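PDB 6N5U: protein SCO1 homolog 1, mitochondrial from Arabidopsis thaliana, which binds copper through a thioredoxin-fold domain and is thought to insert it into the CuA site of cytochrome c oxidase in mitochondria. Local coordinates for residues Leu28-Tyr36 against Ile57-Val68; Leu137-Tyr148 against Gly160-Tyr168. One frame throughout, in Å; residues are numbered along the deposited sequence.

Contact 1. Residues Leu28-Tyr36 against Ile57-Val68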
loop_
_atom_site.group_PDB
_atom_site.type_symbol
_atom_site.label_atom_id
_atom_site.label_comp_id
_atom_site.label_asym_id
_atom_site.label_seq_id
_atom_site.Cartn_x
_atom_site.Cartn_y
_atom_site.Cartn_z
ATOM N N LEU A 28 -6.154 -9.944 -5.340
ATOM C CA LEU A 28 -6.648 -8.655 -4.860
ATOM C C LEU A 28 -7.965 -8.282 -5.532
ATOM O O LEU A 28 -8.654 -7.380 -5.058
ATOM C CB LEU A 28 -5.582 -7.574 -5.115
ATOM C CG LEU A 28 -4.453 -7.375 -4.073
ATOM C CD1 LEU A 28 -3.632 -8.646 -3.847
ATOM C CD2 LEU A 28 -3.493 -6.272 -4.532
ATOM N N MET A 29 -8.314 -8.979 -6.631
ATOM C CA MET A 29 -9.551 -8.756 -7.398
ATOM C C MET A 29 -10.798 -9.169 -6.614
ATOM O O MET A 29 -10.728 -10.030 -5.720
ATOM C CB MET A 29 -9.489 -9.467 -8.761
ATOM C CG MET A 29 -8.702 -8.708 -9.789
ATOM S SD MET A 29 -8.307 -9.690 -11.248
ATOM C CE MET A 29 -9.743 -9.318 -12.334
ATOM N N GLY A 30 -11.916 -8.518 -6.937
ATOM C CA GLY A 30 -13.202 -8.741 -6.287
ATOM C C GLY A 30 -13.594 -7.658 -5.299
ATOM O O GLY A 30 -14.739 -7.636 -4.844
ATOM N N LYS A 31 -12.645 -6.759 -4.942
ATOM C CA LYS A 31 -12.873 -5.647 -4.011
ATOM C C LYS A 31 -12.069 -4.408 -4.407
ATOM O O LYS A 31 -10.986 -4.553 -4.989
ATOM C CB LYS A 31 -12.469 -6.047 -2.574
ATOM C CG LYS A 31 -13.436 -6.998 -1.869
ATOM C CD LYS A 31 -13.539 -6.693 -0.389
ATOM C CE LYS A 31 -14.367 -7.718 0.343
ATOM N NZ LYS A 31 -14.542 -7.361 1.772
ATOM N N TRP A 32 -12.579 -3.187 -4.058
ATOM C CA TRP A 32 -11.861 -1.908 -4.255
ATOM C C TRP A 32 -10.629 -1.958 -3.352
ATOM O O TRP A 32 -10.732 -2.376 -2.182
ATOM C CB TRP A 32 -12.724 -0.695 -3.876
ATOM C CG TRP A 32 -13.687 -0.297 -4.936
ATOM C CD1 TRP A 32 -14.960 -0.751 -5.091
ATOM C CD2 TRP A 32 -13.437 0.586 -6.036
ATOM N NE1 TRP A 32 -15.535 -0.173 -6.196
ATOM C CE2 TRP A 32 -14.614 0.631 -6.809
ATOM C CE3 TRP A 32 -12.339 1.365 -6.430
ATOM C CZ2 TRP A 32 -14.725 1.413 -7.953
ATOM C CZ3 TRP A 32 -12.446 2.130 -7.580
ATOM C CH2 TRP A 32 -13.634 2.160 -8.317
ATOM N N THR A 33 -9.466 -1.578 -3.909
ATOM C CA THR A 33 -8.178 -1.677 -3.229
ATOM C C THR A 33 -7.387 -0.374 -3.262
ATOM O O THR A 33 -7.399 0.326 -4.282
ATOM C CB THR A 33 -7.414 -2.849 -3.872
ATOM O OG1 THR A 33 -8.167 -4.051 -3.700
ATOM C CG2 THR A 33 -6.019 -3.042 -3.318
ATOM N N ILE A 34 -6.676 -0.063 -2.159
ATOM C CA ILE A 34 -5.784 1.102 -2.092
ATOM C C ILE A 34 -4.391 0.582 -1.800
ATOM O O ILE A 34 -4.198 -0.018 -0.753
ATOM C CB ILE A 34 -6.220 2.240 -1.111
ATOM C CG1 ILE A 34 -7.629 2.784 -1.454
ATOM C CG2 ILE A 34 -5.182 3.378 -1.123
ATOM C CD1 ILE A 34 -8.294 3.653 -0.375
ATOM N N LEU A 35 -3.422 0.787 -2.723
ATOM C CA LEU A 35 -2.041 0.291 -2.560
ATOM C C LEU A 35 -1.118 1.410 -2.085
ATOM O O LEU A 35 -1.119 2.480 -2.685
ATOM C CB LEU A 35 -1.466 -0.306 -3.860
ATOM C CG LEU A 35 -2.301 -1.258 -4.708
ATOM C CD1 LEU A 35 -1.743 -1.313 -6.112
ATOM C CD2 LEU A 35 -2.270 -2.665 -4.171
ATOM N N TYR A 36 -0.360 1.175 -1.006
ATOM C CA TYR A 36 0.582 2.137 -0.437
ATOM C C TYR A 36 1.937 1.462 -0.413
ATOM O O TYR A 36 2.073 0.347 0.106
ATOM C CB TYR A 36 0.165 2.641 0.988
ATOM C CG TYR A 36 1.205 3.533 1.645
ATOM C CD1 TYR A 36 1.350 4.865 1.264
ATOM C CD2 TYR A 36 2.104 3.021 2.580
ATOM C CE1 TYR A 36 2.377 5.662 1.780
ATOM C CE2 TYR A 36 3.134 3.808 3.105
ATOM C CZ TYR A 36 3.259 5.133 2.712
ATOM O OH TYR A 36 4.259 5.927 3.227
ATOM N N ILE A 57 -10.242 4.078 5.373
ATOM C CA ILE A 57 -10.918 2.791 5.114
ATOM C C ILE A 57 -12.241 2.709 5.860
ATOM O O ILE A 57 -13.272 2.416 5.237
ATOM C CB ILE A 57 -9.979 1.561 5.376
ATOM C CG1 ILE A 57 -8.818 1.492 4.348
ATOM C CG2 ILE A 57 -10.733 0.217 5.445
ATOM C CD1 ILE A 57 -9.181 1.583 2.818
ATOM N N ASP A 58 -12.214 3.055 7.169
ATOM C CA ASP A 58 -13.385 3.078 8.059
ATOM C C ASP A 58 -14.390 4.168 7.706
ATOM O O ASP A 58 -15.590 3.921 7.766
ATOM C CB ASP A 58 -12.943 3.209 9.529
ATOM C CG ASP A 58 -12.168 2.011 10.067
ATOM O OD1 ASP A 58 -12.157 0.950 9.386
ATOM O OD2 ASP A 58 -11.576 2.128 11.173
ATOM N N LYS A 59 -13.911 5.369 7.358
ATOM C CA LYS A 59 -14.781 6.488 6.990
ATOM C C LYS A 59 -15.526 6.209 5.682
ATOM O O LYS A 59 -16.737 6.412 5.625
ATOM C CB LYS A 59 -13.981 7.780 6.903
ATOM C CG LYS A 59 -13.624 8.365 8.246
ATOM C CD LYS A 59 -13.737 9.879 8.197
ATOM C CE LYS A 59 -13.279 10.517 9.469
ATOM N NZ LYS A 59 -13.974 9.954 10.664
ATOM N N ILE A 60 -14.812 5.712 4.654
ATOM C CA ILE A 60 -15.356 5.293 3.359
ATOM C C ILE A 60 -16.531 4.332 3.620
ATOM O O ILE A 60 -17.628 4.573 3.103
ATOM C CB ILE A 60 -14.254 4.579 2.535
ATOM C CG1 ILE A 60 -13.188 5.565 1.995
ATOM C CG2 ILE A 60 -14.862 3.727 1.421
ATOM C CD1 ILE A 60 -11.817 4.880 1.617
ATOM N N LYS A 61 -16.299 3.265 4.457
ATOM C CA LYS A 61 -17.308 2.263 4.786
ATOM C C LYS A 61 -18.523 2.891 5.447
ATOM O O LYS A 61 -19.644 2.558 5.069
ATOM C CB LYS A 61 -16.713 1.119 5.628
ATOM C CG LYS A 61 -17.712 0.042 6.102
ATOM C CD LYS A 61 -18.364 -0.717 4.952
ATOM C CE LYS A 61 -19.028 -1.980 5.417
ATOM N NZ LYS A 61 -19.758 -2.656 4.312
ATOM N N GLU A 62 -18.308 3.815 6.407
ATOM C CA GLU A 62 -19.393 4.500 7.124
ATOM C C GLU A 62 -20.251 5.343 6.175
ATOM O O GLU A 62 -21.472 5.332 6.284
ATOM C CB GLU A 62 -18.836 5.411 8.240
ATOM C CG GLU A 62 -18.316 4.687 9.470
ATOM C CD GLU A 62 -17.360 5.497 10.328
ATOM O OE1 GLU A 62 -17.644 6.696 10.560
ATOM O OE2 GLU A 62 -16.328 4.936 10.770
ATOM N N ASN A 63 -19.601 6.048 5.241
ATOM C CA ASN A 63 -20.220 6.995 4.314
ATOM C C ASN A 63 -20.797 6.408 3.034
ATOM O O ASN A 63 -21.776 6.958 2.525
ATOM C CB ASN A 63 -19.221 8.094 3.966
ATOM C CG ASN A 63 -18.624 8.806 5.158
ATOM O OD1 ASN A 63 -19.114 8.745 6.291
ATOM N ND2 ASN A 63 -17.530 9.489 4.934
ATOM N N SER A 64 -20.168 5.347 2.475
ATOM C CA SER A 64 -20.597 4.716 1.219
ATOM C C SER A 64 -21.171 3.304 1.353
ATOM O O SER A 64 -21.965 2.879 0.503
ATOM C CB SER A 64 -19.443 4.677 0.230
ATOM O OG SER A 64 -18.467 3.741 0.651
ATOM N N GLY A 65 -20.703 2.575 2.368
ATOM C CA GLY A 65 -21.055 1.180 2.606
ATOM C C GLY A 65 -20.112 0.208 1.913
ATOM O O GLY A 65 -20.302 -1.004 2.017
ATOM N N VAL A 66 -19.084 0.735 1.194
ATOM C CA VAL A 66 -18.088 -0.040 0.427
ATOM C C VAL A 66 -16.862 -0.428 1.265
ATOM O O VAL A 66 -16.215 0.435 1.864
ATOM C CB VAL A 66 -17.669 0.679 -0.901
ATOM C CG1 VAL A 66 -16.588 -0.097 -1.659
ATOM C CG2 VAL A 66 -18.873 0.945 -1.806
ATOM N N ASP A 67 -16.516 -1.725 1.253
ATOM C CA ASP A 67 -15.308 -2.232 1.903
ATOM C C ASP A 67 -14.133 -2.029 0.934
ATOM O O ASP A 67 -14.123 -2.574 -0.179
ATOM C CB ASP A 67 -15.457 -3.716 2.290
ATOM C CG ASP A 67 -16.298 -3.929 3.527
ATOM O OD1 ASP A 67 -15.833 -3.559 4.629
ATOM O OD2 ASP A 67 -17.427 -4.463 3.395
ATOM N N VAL A 68 -13.193 -1.170 1.329
ATOM C CA VAL A 68 -12.002 -0.894 0.535
ATOM C C VAL A 68 -10.841 -1.570 1.253
ATOM O O VAL A 68 -10.728 -1.448 2.477
ATOM C CB VAL A 68 -11.775 0.613 0.265
ATOM C CG1 VAL A 68 -10.552 0.824 -0.610
ATOM C CG2 VAL A 68 -12.998 1.235 -0.396
#
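The beta-alpha-beta unit made of strand 32-38, helix 45-64 and strand 68-74 closes here, with Ile34 packed against Val68 and the last turns of the helix. Ile34 CG1 lies 3.6 Å from Val68 CG1, the two side chains crossing at a slant. From there the Ile34 chain runs on extended (chi2 166°), which carries CD1 past the valine to the helix. Ile34 CD1 comes to 3.9 Å from Ile57 CD1, the two side chains running antiparallel past one another. Ile60 CD1, one helical turn further on, is 4.2 Å from Ile34 CD1. These residues are buried and form an aliphatic seam between the sheet and helix 45-64.

In this thioredoxin fold the returning strand runs parallel to the first, and Trp32 and Ile34 share backbone hydrogen bonds with Val69, Ile34 also with Val71. At the start of that pairing the link is weaker in kind: Val68 CA approaches Trp32 O at 3.3 Å in a CA-H...O contact. The Trp32 ring leads away from the pair, but its CD1 still meets Val66 CG1 at 3.9 Å, obliquely to the ring.

Towards solvent, Lys31 runs alongside Asp67, both pointing the same way; Lys31 NZ stays 4.4 Å from Asp67 OD2, too far for a salt bridge. That carboxylate oxygen is bridged instead by Lys61 NZ, which descends from above the carboxylate plane and also donates a hydrogen bond to Gly65 O. The helix ends at Ser64, and Gly65, with positive phi, starts the loop that leads to strand 68-74. Ser64 OG donates to Ile60 O at 2.7 Å; by accepting from Val66 N it also forms an ST turn, which ties the helix end to that loop.

Contact 2. Residues Leu137-Tyr148 against Gly160-Tyr168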
loop_
_atom_site.group_PDB
_atom_site.type_symbol
_atom_site.label_atom_id
_atom_site.label_comp_id
_atom_site.label_asym_id
_atom_site.label_seq_id
_atom_site.Cartn_x
_atom_site.Cartn_y
_atom_site.Cartn_z
ATOM N N LEU A 137 -5.682 3.956 -5.984
ATOM C CA LEU A 137 -6.990 3.354 -5.818
ATOM C C LEU A 137 -7.243 2.498 -7.054
ATOM O O LEU A 137 -7.442 3.023 -8.152
ATOM C CB LEU A 137 -8.080 4.426 -5.565
ATOM C CG LEU A 137 -9.553 4.038 -5.786
ATOM C CD1 LEU A 137 -10.126 3.290 -4.589
ATOM C CD2 LEU A 137 -10.372 5.245 -6.114
ATOM N N MET A 138 -7.131 1.176 -6.872
ATOM C CA MET A 138 -7.391 0.140 -7.871
ATOM C C MET A 138 -8.851 -0.255 -7.681
ATOM O O MET A 138 -9.356 -0.196 -6.555
ATOM C CB MET A 138 -6.512 -1.106 -7.619
ATOM C CG MET A 138 -5.023 -0.853 -7.676
ATOM S SD MET A 138 -4.454 -0.253 -9.286
ATOM C CE MET A 138 -3.876 1.253 -8.805
ATOM N N SER A 139 -9.521 -0.661 -8.766
ATOM C CA SER A 139 -10.925 -1.071 -8.740
ATOM C C SER A 139 -11.116 -2.606 -8.478
ATOM O O SER A 139 -10.104 -3.308 -8.322
ATOM C CB SER A 139 -11.627 -0.608 -10.015
ATOM O OG SER A 139 -10.917 -0.964 -11.188
ATOM N N PRO A 140 -12.370 -3.157 -8.412
ATOM C CA PRO A 140 -12.528 -4.606 -8.167
ATOM C C PRO A 140 -12.016 -5.529 -9.280
ATOM O O PRO A 140 -11.977 -6.747 -9.086
ATOM C CB PRO A 140 -14.036 -4.764 -7.933
ATOM C CG PRO A 140 -14.531 -3.384 -7.633
ATOM C CD PRO A 140 -13.695 -2.512 -8.502
ATOM N N GLU A 141 -11.623 -4.961 -10.433
ATOM C CA GLU A 141 -11.026 -5.719 -11.541
ATOM C C GLU A 141 -9.538 -5.354 -11.670
ATOM O O GLU A 141 -8.912 -5.649 -12.687
ATOM C CB GLU A 141 -11.774 -5.535 -12.884
ATOM C CG GLU A 141 -13.274 -5.844 -12.884
ATOM C CD GLU A 141 -13.805 -7.150 -12.304
ATOM O OE1 GLU A 141 -13.300 -8.231 -12.683
ATOM O OE2 GLU A 141 -14.751 -7.086 -11.485
ATOM N N MET A 142 -8.978 -4.756 -10.604
ATOM C CA MET A 142 -7.586 -4.312 -10.469
ATOM C C MET A 142 -7.119 -3.390 -11.617
ATOM O O MET A 142 -6.003 -3.530 -12.124
ATOM C CB MET A 142 -6.606 -5.483 -10.237
ATOM C CG MET A 142 -6.457 -5.870 -8.773
ATOM S SD MET A 142 -5.545 -4.705 -7.714
ATOM C CE MET A 142 -3.831 -5.082 -8.180
ATOM N N ASN A 143 -7.963 -2.428 -11.986
ATOM C CA ASN A 143 -7.621 -1.406 -12.960
ATOM C C ASN A 143 -7.450 -0.089 -12.181
ATOM O O ASN A 143 -8.294 0.253 -11.350
ATOM C CB ASN A 143 -8.718 -1.263 -14.036
ATOM C CG ASN A 143 -8.939 -2.480 -14.914
ATOM O OD1 ASN A 143 -8.006 -3.086 -15.459
ATOM N ND2 ASN A 143 -10.194 -2.849 -15.093
ATOM N N PHE A 144 -6.350 0.629 -12.430
ATOM C CA PHE A 144 -6.056 1.918 -11.801
ATOM C C PHE A 144 -7.171 2.935 -12.028
ATOM O O PHE A 144 -7.637 3.099 -13.160
ATOM C CB PHE A 144 -4.719 2.477 -12.321
ATOM C CG PHE A 144 -4.403 3.852 -11.792
ATOM C CD1 PHE A 144 -4.038 4.036 -10.462
ATOM C CD2 PHE A 144 -4.504 4.969 -12.612
ATOM C CE1 PHE A 144 -3.764 5.307 -9.962
ATOM C CE2 PHE A 144 -4.210 6.242 -12.119
ATOM C CZ PHE A 144 -3.834 6.403 -10.798
ATOM N N VAL A 145 -7.582 3.623 -10.955
ATOM C CA VAL A 145 -8.657 4.625 -10.999
ATOM C C VAL A 145 -8.114 6.024 -10.626
ATOM O O VAL A 145 -8.175 6.938 -11.454
ATOM C CB VAL A 145 -9.898 4.185 -10.162
ATOM C CG1 VAL A 145 -11.008 5.231 -10.174
ATOM C CG2 VAL A 145 -10.435 2.840 -10.631
ATOM N N LYS A 146 -7.571 6.187 -9.400
ATOM C CA LYS A 146 -7.044 7.478 -8.955
ATOM C C LYS A 146 -5.808 7.371 -8.056
ATOM O O LYS A 146 -5.659 6.420 -7.290
ATOM C CB LYS A 146 -8.144 8.305 -8.269
ATOM C CG LYS A 146 -7.922 9.819 -8.313
ATOM C CD LYS A 146 -8.817 10.485 -9.320
ATOM C CE LYS A 146 -8.479 11.936 -9.451
ATOM N NZ LYS A 146 -9.219 12.545 -10.570
ATOM N N PHE A 147 -4.934 8.374 -8.165
ATOM C CA PHE A 147 -3.731 8.545 -7.372
ATOM C C PHE A 147 -4.015 9.555 -6.232
ATOM O O PHE A 147 -4.784 10.508 -6.421
ATOM C CB PHE A 147 -2.562 9.015 -8.266
ATOM C CG PHE A 147 -1.404 9.577 -7.475
ATOM C CD1 PHE A 147 -0.536 8.732 -6.785
ATOM C CD2 PHE A 147 -1.241 10.953 -7.327
ATOM C CE1 PHE A 147 0.482 9.256 -5.975
ATOM C CE2 PHE A 147 -0.216 11.475 -6.519
ATOM C CZ PHE A 147 0.647 10.623 -5.860
ATOM N N TYR A 148 -3.378 9.344 -5.054
ATOM C CA TYR A 148 -3.493 10.211 -3.872
ATOM C C TYR A 148 -2.110 10.438 -3.220
ATOM O O TYR A 148 -1.488 9.494 -2.700
ATOM C CB TYR A 148 -4.499 9.635 -2.856
ATOM C CG TYR A 148 -5.911 9.530 -3.389
ATOM C CD1 TYR A 148 -6.788 10.609 -3.317
ATOM C CD2 TYR A 148 -6.382 8.341 -3.937
ATOM C CE1 TYR A 148 -8.079 10.523 -3.826
ATOM C CE2 TYR A 148 -7.675 8.240 -4.440
ATOM C CZ TYR A 148 -8.519 9.335 -4.385
ATOM O OH TYR A 148 -9.788 9.240 -4.896
ATOM N N GLY A 160 -12.765 11.723 -1.835
ATOM C CA GLY A 160 -12.253 11.353 -3.140
ATOM C C GLY A 160 -12.541 9.912 -3.504
ATOM O O GLY A 160 -13.156 9.656 -4.536
ATOM N N VAL A 161 -12.125 8.957 -2.657
ATOM C CA VAL A 161 -12.342 7.526 -2.911
ATOM C C VAL A 161 -13.835 7.254 -3.105
ATOM O O VAL A 161 -14.206 6.605 -4.086
ATOM C CB VAL A 161 -11.657 6.599 -1.856
ATOM C CG1 VAL A 161 -12.092 5.146 -2.017
ATOM C CG2 VAL A 161 -10.132 6.705 -1.926
ATOM N N VAL A 162 -14.685 7.829 -2.211
ATOM C CA VAL A 162 -16.145 7.691 -2.233
ATOM C C VAL A 162 -16.720 8.239 -3.560
ATOM O O VAL A 162 -17.543 7.555 -4.168
ATOM C CB VAL A 162 -16.807 8.278 -0.949
ATOM C CG1 VAL A 162 -18.335 8.384 -1.065
ATOM C CG2 VAL A 162 -16.420 7.453 0.284
ATOM N N LYS A 163 -16.221 9.404 -4.052
ATOM C CA LYS A 163 -16.641 10.026 -5.318
ATOM C C LYS A 163 -16.339 9.120 -6.509
ATOM O O LYS A 163 -17.203 8.914 -7.364
ATOM C CB LYS A 163 -15.981 11.412 -5.507
ATOM C CG LYS A 163 -16.437 12.146 -6.779
ATOM C CD LYS A 163 -15.886 13.552 -6.854
ATOM C CE LYS A 163 -16.618 14.345 -7.904
ATOM N NZ LYS A 163 -16.323 15.804 -7.810
ATOM N N GLU A 164 -15.124 8.568 -6.549
ATOM C CA GLU A 164 -14.669 7.665 -7.592
ATOM C C GLU A 164 -15.536 6.407 -7.675
ATOM O O GLU A 164 -16.059 6.117 -8.750
ATOM C CB GLU A 164 -13.176 7.314 -7.405
ATOM C CG GLU A 164 -12.202 8.452 -7.693
ATOM C CD GLU A 164 -12.318 9.091 -9.063
ATOM O OE1 GLU A 164 -12.637 8.373 -10.038
ATOM O OE2 GLU A 164 -12.103 10.319 -9.159
ATOM N N ILE A 165 -15.750 5.714 -6.535
ATOM C CA ILE A 165 -16.540 4.472 -6.441
ATOM C C ILE A 165 -17.931 4.629 -7.063
ATOM O O ILE A 165 -18.331 3.791 -7.880
ATOM C CB ILE A 165 -16.599 3.898 -4.987
ATOM C CG1 ILE A 165 -15.202 3.491 -4.497
ATOM C CG2 ILE A 165 -17.562 2.701 -4.907
ATOM C CD1 ILE A 165 -15.063 3.257 -3.019
ATOM N N ARG A 166 -18.636 5.718 -6.697
ATOM C CA ARG A 166 -19.995 6.013 -7.159
ATOM C C ARG A 166 -20.065 6.284 -8.660
ATOM O O ARG A 166 -21.019 5.849 -9.306
ATOM C CB ARG A 166 -20.632 7.151 -6.339
ATOM C CG ARG A 166 -20.676 6.963 -4.802
ATOM C CD ARG A 166 -21.212 5.614 -4.339
ATOM N NE ARG A 166 -21.886 5.685 -3.043
ATOM C CZ ARG A 166 -22.416 4.634 -2.419
ATOM N NH1 ARG A 166 -22.349 3.423 -2.965
ATOM N NH2 ARG A 166 -23.020 4.786 -1.246
ATOM N N GLN A 167 -19.035 6.961 -9.213
ATOM C CA GLN A 167 -18.895 7.290 -10.638
ATOM C C GLN A 167 -18.363 6.126 -11.493
ATOM O O GLN A 167 -18.384 6.228 -12.722
ATOM C CB GLN A 167 -17.953 8.493 -10.805
ATOM C CG GLN A 167 -18.552 9.822 -10.368
ATOM C CD GLN A 167 -17.621 10.988 -10.622
ATOM O OE1 GLN A 167 -16.382 10.862 -10.679
ATOM N NE2 GLN A 167 -18.212 12.164 -10.781
ATOM N N TYR A 168 -17.853 5.053 -10.856
ATOM C CA TYR A 168 -17.281 3.899 -11.548
ATOM C C TYR A 168 -18.344 2.852 -11.814
ATOM O O TYR A 168 -18.925 2.842 -12.893
ATOM C CB TYR A 168 -16.114 3.300 -10.734
ATOM C CG TYR A 168 -15.134 2.495 -11.565
ATOM C CD1 TYR A 168 -14.058 3.108 -12.201
ATOM C CD2 TYR A 168 -15.279 1.116 -11.711
ATOM C CE1 TYR A 168 -13.166 2.379 -12.987
ATOM C CE2 TYR A 168 -14.388 0.373 -12.488
ATOM C CZ TYR A 168 -13.331 1.009 -13.126
ATOM O OH TYR A 168 -12.435 0.304 -13.906
HETATM O O HOH W 1 -12.064 -2.299 -13.179
#
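Glu164 sits where helix 160-167 meets both arms of a beta-hairpin, and each part of its side chain has a different neighbour. Glu164 CB lies 3.7 Å from Leu137 CD2, and CG reaches back towards Tyr148 OH. A bend at chi2 (-55°) turns the carboxylate toward edge strand 144-148, bringing OE1 beside Val145 CG1 while Glu164 OE2 rests against the aliphatic part of Lys146, 3.3 Å from Lys146 CD. Lys146 NZ to Glu164 OE2, at 3.9 Å, is a long salt bridge. Cutting Glu164 back to an alanine would probably leave Lys146 without its opposite charge and open a gap between Val145 and the Tyr148 hydroxyl.

This is the hairpin and C-terminal helix that complete a thioredoxin fold: the helix axis runs at 167° to edge strand 144-148, nearly antiparallel. Deeper in, Leu137 CD1 packs on Val161 CG1. Tyr148 CE2 touches Val161 CG2 at 3.8 Å, and its hydroxyl lies by the Gly160-Val161 peptide without the angle for a hydrogen bond.

At the other end, Ser139 CB sits over one face of the Tyr168 ring, 4.2 Å from its centroid, in a CH-pi contact. Val145 CG2 approaches Tyr168 CE1 obliquely, and Trp32 meets the same ring edge-to-face. One water joins Tyr168 OH to the hairpin, donating to Ser139 OG and accepting from Asn143 ND2.

Behind these contacts stands the hairpin's own geometry. A classic beta bulge sets Val145 and Lys146 both opposite Leu137, and both start towards the helix. The connection between the arms contains a type I turn from Ser139 to Met142, and Asn143 O closes the connection as a whole by accepting from Ser139 N and, on a lone pair in the carbonyl plane, from Ser139 OG, 2.9 Å from Asn143 O.

From the N terminus, the chain enters strand 32-38, passes copper ligand Cys42 and comes back along helix 45-64, which carries Cys46 in its first turn; contact 1 closes that loop as strand 68-74 begins. Contact 2 opens later, beyond the third copper ligand, His131, and closes the short connection from strand 144-148 into helix 154-167. The two therefore follow in series, neither nested nor crossed. In space they adjoin: strands 32-38 and 135-138 are antiparallel neighbours, with Thr33 O 2.7 Å from Met138 N in a probable hydrogen bond. The two helices also meet, Ile60 against Val161, so both contacts share one face of the sheet.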